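Local coordinates for hypothetical protein PurS (Thermus thermophilus, PDB 2DGB) that is of unassigned function but belongs to the PurS family of small alpha/beta proteins and forms a two-chain assembly, at residues A[2-16]-A[39-53]. Sequence-based numbering, arbitrary orientation.
Sequences PRYQATLLIELKKGI and RVGKVLEIVFPAENL
Strands 3-12 and 39-49 pair edge to edge as antiparallel neighbours near the centre of the chain, their axes 4.5 Å apart and 161° from parallel. Tyr4, Ala6, Leu8 and Ile10 form hydrogen-bonded pairs with Phe48, Ile46, Leu44 and Lys42; the bond from Leu8 N to Leu44 O (2.9 Å) is nearly straight at 173°. On the opposite face, from the non-hydrogen-bonded positions, Thr7 and Gln5 converge on one carboxylate oxygen of Glu45: Thr7 OG1 donates to the syn lone pair of OE1 at 2.7 Å, whereas Gln5 NE2 reaches OE1 from above the carboxylate plane at 3.0 Å. A bend at chi2 (-64°) turns the Glu45 carboxylate back toward strand 3-12. Strand 3-12 is the middle of a three-stranded sheet, flanked also by 73-83, and strand 39-49 pairs with a strand of the second subunit, so the sheet continues across the dimer. On the face bearing Leu8, helix 53-67 covers Phe48, whose ring takes Tyr4 CB over one face and Ala6 CB at its edge (3.7 Å from CE2). Beyond the C-terminal end of strand 3-12, Ile16 O is gripped end-on by Arg39 NH1 and NH2, at 3.1 and 3.0 Å, within the guanidinium plane, tying strand 39-49 to the type II turn Lys13 to Ile16.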
# COMPACT_ATOMS: atom_id res chain seq x y z
N PRO A 2 -5.91 14.69 19.30
CA PRO A 2 -6.98 14.48 18.30
C PRO A 2 -6.80 13.15 17.57
O PRO A 2 -5.98 12.33 17.97
CB PRO A 2 -6.93 15.65 17.34
CG PRO A 2 -5.48 16.07 17.46
CD PRO A 2 -5.12 15.87 18.94
N ARG A 3 -7.58 12.93 16.51
CA ARG A 3 -7.50 11.69 15.74
C ARG A 3 -6.75 11.87 14.42
O ARG A 3 -6.84 12.93 13.79
CB ARG A 3 -8.90 11.15 15.46
CG ARG A 3 -9.63 10.58 16.66
CD ARG A 3 -10.81 9.75 16.17
NE ARG A 3 -11.50 10.47 15.11
CZ ARG A 3 -12.14 9.91 14.10
NH1 ARG A 3 -12.19 8.60 13.98
NH2 ARG A 3 -12.69 10.69 13.18
N TYR A 4 -6.05 10.83 13.99
CA TYR A 4 -5.27 10.86 12.75
C TYR A 4 -5.39 9.56 11.95
O TYR A 4 -5.73 8.51 12.50
CB TYR A 4 -3.79 11.09 13.07
CG TYR A 4 -3.51 12.32 13.89
CD1 TYR A 4 -3.17 13.53 13.29
CD2 TYR A 4 -3.63 12.29 15.28
CE1 TYR A 4 -2.96 14.68 14.05
CE2 TYR A 4 -3.42 13.43 16.05
CZ TYR A 4 -3.09 14.62 15.43
OH TYR A 4 -2.92 15.76 16.18
N GLN A 5 -5.11 9.63 10.66
CA GLN A 5 -5.12 8.44 9.84
C GLN A 5 -3.79 8.40 9.12
O GLN A 5 -3.41 9.34 8.42
CB GLN A 5 -6.26 8.45 8.82
CG GLN A 5 -6.31 7.15 8.01
CD GLN A 5 -7.30 7.20 6.86
OE1 GLN A 5 -8.46 7.54 7.04
NE2 GLN A 5 -6.83 6.85 5.67
N ALA A 6 -3.07 7.30 9.30
CA ALA A 6 -1.77 7.13 8.68
C ALA A 6 -1.87 6.07 7.60
O ALA A 6 -2.53 5.04 7.78
CB ALA A 6 -0.75 6.71 9.73
N THR A 7 -1.24 6.34 6.46
CA THR A 7 -1.21 5.39 5.35
C THR A 7 0.20 4.82 5.35
O THR A 7 1.15 5.46 4.91
CB THR A 7 -1.48 6.08 4.00
OG1 THR A 7 -2.77 6.68 4.02
CG2 THR A 7 -1.44 5.04 2.87
N LEU A 8 0.33 3.60 5.88
CA LEU A 8 1.61 2.93 5.97
C LEU A 8 1.79 1.82 4.95
O LEU A 8 0.96 0.92 4.85
CB LEU A 8 1.80 2.32 7.37
CG LEU A 8 2.28 3.20 8.52
CD1 LEU A 8 1.86 2.58 9.84
CD2 LEU A 8 3.79 3.37 8.45
N LEU A 9 2.88 1.90 4.20
CA LEU A 9 3.18 0.87 3.22
C LEU A 9 4.24 -0.04 3.84
O LEU A 9 5.21 0.45 4.42
CB LEU A 9 3.74 1.50 1.94
CG LEU A 9 2.86 2.53 1.23
CD1 LEU A 9 3.56 2.99 -0.03
CD2 LEU A 9 1.50 1.91 0.89
N ILE A 10 4.04 -1.35 3.74
CA ILE A 10 5.01 -2.30 4.27
C ILE A 10 5.36 -3.20 3.10
O ILE A 10 4.55 -4.01 2.64
CB ILE A 10 4.42 -3.11 5.46
CG1 ILE A 10 4.11 -2.15 6.62
CG2 ILE A 10 5.41 -4.17 5.90
CD1 ILE A 10 3.47 -2.82 7.84
N GLU A 11 6.58 -3.05 2.60
CA GLU A 11 7.00 -3.82 1.45
C GLU A 11 8.28 -4.60 1.73
O GLU A 11 8.99 -4.32 2.69
CB GLU A 11 7.20 -2.87 0.26
CG GLU A 11 6.11 -1.79 0.16
CD GLU A 11 6.25 -0.90 -1.06
OE1 GLU A 11 7.39 -0.60 -1.48
OE2 GLU A 11 5.21 -0.48 -1.61
N LEU A 12 8.54 -5.57 0.87
CA LEU A 12 9.73 -6.41 0.98
C LEU A 12 10.96 -5.63 0.55
O LEU A 12 10.90 -4.83 -0.37
CB LEU A 12 9.57 -7.62 0.06
CG LEU A 12 8.32 -8.46 0.28
CD1 LEU A 12 8.18 -9.48 -0.83
CD2 LEU A 12 8.41 -9.14 1.63
N LYS A 13 12.09 -5.87 1.22
CA LYS A 13 13.32 -5.19 0.84
C LYS A 13 13.72 -5.74 -0.52
O LYS A 13 13.38 -6.88 -0.86
CB LYS A 13 14.42 -5.45 1.86
CG LYS A 13 14.23 -4.73 3.18
CD LYS A 13 15.44 -4.91 4.10
CE LYS A 13 15.23 -4.22 5.44
NZ LYS A 13 16.39 -4.41 6.36
N LYS A 14 14.44 -4.95 -1.31
CA LYS A 14 14.86 -5.43 -2.61
C LYS A 14 15.83 -6.58 -2.34
O LYS A 14 16.61 -6.53 -1.39
CB LYS A 14 15.54 -4.32 -3.42
CG LYS A 14 16.93 -3.94 -2.92
CD LYS A 14 17.61 -3.00 -3.90
CE LYS A 14 19.08 -2.83 -3.56
NZ LYS A 14 19.76 -4.16 -3.49
N GLY A 15 15.77 -7.61 -3.17
CA GLY A 15 16.63 -8.75 -2.97
C GLY A 15 15.81 -9.90 -2.41
O GLY A 15 16.14 -11.06 -2.61
N ILE A 16 14.74 -9.57 -1.69
CA ILE A 16 13.86 -10.60 -1.14
C ILE A 16 12.99 -11.11 -2.28
O ILE A 16 12.45 -10.33 -3.05
CB ILE A 16 12.93 -10.03 -0.02
CG1 ILE A 16 13.77 -9.47 1.13
CG2 ILE A 16 12.01 -11.13 0.48
CD1 ILE A 16 14.65 -10.50 1.84
N ARG A 39 6.07 -5.52 -7.49
CA ARG A 39 6.42 -5.86 -6.11
C ARG A 39 5.11 -5.70 -5.35
O ARG A 39 4.49 -4.63 -5.40
CB ARG A 39 7.48 -4.92 -5.54
CG ARG A 39 8.84 -5.02 -6.21
CD ARG A 39 9.48 -6.39 -5.98
NE ARG A 39 10.02 -6.54 -4.63
CZ ARG A 39 10.78 -7.57 -4.25
NH1 ARG A 39 11.08 -8.53 -5.11
NH2 ARG A 39 11.26 -7.62 -3.01
N VAL A 40 4.68 -6.76 -4.68
CA VAL A 40 3.42 -6.73 -3.94
C VAL A 40 3.65 -6.57 -2.45
O VAL A 40 4.39 -7.35 -1.83
CB VAL A 40 2.60 -8.02 -4.19
CG1 VAL A 40 1.31 -7.99 -3.38
CG2 VAL A 40 2.27 -8.15 -5.67
N GLY A 41 3.02 -5.55 -1.89
CA GLY A 41 3.15 -5.29 -0.48
C GLY A 41 1.78 -5.10 0.14
O GLY A 41 0.75 -5.40 -0.48
N LYS A 42 1.76 -4.59 1.36
CA LYS A 42 0.50 -4.36 2.04
C LYS A 42 0.40 -2.89 2.42
O LYS A 42 1.41 -2.24 2.70
CB LYS A 42 0.42 -5.23 3.30
CG LYS A 42 1.29 -4.75 4.44
CD LYS A 42 1.41 -5.78 5.56
CE LYS A 42 2.36 -6.92 5.17
NZ LYS A 42 2.75 -7.76 6.35
N VAL A 43 -0.81 -2.36 2.40
CA VAL A 43 -1.03 -0.98 2.81
C VAL A 43 -1.95 -1.04 4.02
O VAL A 43 -2.94 -1.79 4.03
CB VAL A 43 -1.68 -0.11 1.69
CG1 VAL A 43 -3.02 -0.70 1.25
CG2 VAL A 43 -1.88 1.33 2.20
N LEU A 44 -1.61 -0.28 5.05
CA LEU A 44 -2.39 -0.21 6.28
C LEU A 44 -2.86 1.22 6.53
O LEU A 44 -2.04 2.14 6.68
CB LEU A 44 -1.54 -0.66 7.48
CG LEU A 44 -1.30 -2.16 7.72
CD1 LEU A 44 -0.75 -2.81 6.47
CD2 LEU A 44 -0.32 -2.33 8.88
N GLU A 45 -4.18 1.40 6.55
CA GLU A 45 -4.78 2.71 6.83
C GLU A 45 -5.10 2.61 8.31
O GLU A 45 -6.01 1.89 8.71
CB GLU A 45 -6.07 2.91 6.04
CG GLU A 45 -5.92 2.87 4.52
CD GLU A 45 -5.06 4.00 3.96
OE1 GLU A 45 -4.71 4.92 4.73
OE2 GLU A 45 -4.75 3.97 2.75
N ILE A 46 -4.35 3.35 9.12
CA ILE A 46 -4.54 3.30 10.56
C ILE A 46 -5.09 4.59 11.16
O ILE A 46 -4.48 5.66 11.05
CB ILE A 46 -3.20 2.98 11.26
CG1 ILE A 46 -2.55 1.75 10.60
CG2 ILE A 46 -3.42 2.75 12.75
CD1 ILE A 46 -1.25 1.32 11.26
N VAL A 47 -6.25 4.47 11.80
CA VAL A 47 -6.88 5.60 12.48
C VAL A 47 -6.50 5.42 13.94
O VAL A 47 -6.75 4.36 14.54
CB VAL A 47 -8.42 5.57 12.33
CG1 VAL A 47 -9.06 6.70 13.14
CG2 VAL A 47 -8.80 5.69 10.85
N PHE A 48 -5.87 6.44 14.52
CA PHE A 48 -5.40 6.37 15.89
C PHE A 48 -5.29 7.77 16.51
O PHE A 48 -5.25 8.76 15.79
CB PHE A 48 -4.02 5.71 15.90
CG PHE A 48 -2.96 6.54 15.24
CD1 PHE A 48 -2.04 7.27 16.00
CD2 PHE A 48 -2.89 6.62 13.85
CE1 PHE A 48 -1.07 8.06 15.38
CE2 PHE A 48 -1.92 7.41 13.22
CZ PHE A 48 -1.01 8.13 13.99
N PRO A 49 -5.21 7.85 17.85
CA PRO A 49 -5.11 9.11 18.58
C PRO A 49 -3.69 9.58 18.86
O PRO A 49 -2.76 8.76 18.93
CB PRO A 49 -5.85 8.80 19.87
CG PRO A 49 -5.35 7.42 20.16
CD PRO A 49 -5.46 6.73 18.79
N ALA A 50 -3.52 10.89 19.03
CA ALA A 50 -2.22 11.47 19.32
C ALA A 50 -2.40 12.90 19.83
O ALA A 50 -3.39 13.56 19.50
CB ALA A 50 -1.34 11.47 18.07
N GLU A 51 -1.46 13.37 20.64
CA GLU A 51 -1.53 14.72 21.21
C GLU A 51 -1.48 15.81 20.14
O GLU A 51 -2.18 16.82 20.24
CB GLU A 51 -0.37 14.92 22.19
CG GLU A 51 -0.51 14.17 23.51
CD GLU A 51 -1.46 14.87 24.47
OE1 GLU A 51 -1.41 16.12 24.56
OE2 GLU A 51 -2.25 14.17 25.15
N ASN A 52 -0.66 15.59 19.12
CA ASN A 52 -0.52 16.55 18.04
C ASN A 52 0.03 15.87 16.80
O ASN A 52 0.33 14.68 16.83
CB ASN A 52 0.41 17.68 18.47
CG ASN A 52 1.76 17.17 18.95
OD1 ASN A 52 2.53 16.58 18.18
ND2 ASN A 52 2.05 17.39 20.23
N LEU A 53 0.16 16.63 15.72
CA LEU A 53 0.67 16.09 14.47
C LEU A 53 2.07 15.52 14.59
O LEU A 53 2.37 14.48 14.00
CB LEU A 53 0.66 17.17 13.39
CG LEU A 53 0.97 16.67 11.98
CD1 LEU A 53 -0.13 15.72 11.52
CD2 LEU A 53 1.09 17.84 11.01
O HOH W 1 6.93 -5.58 -1.27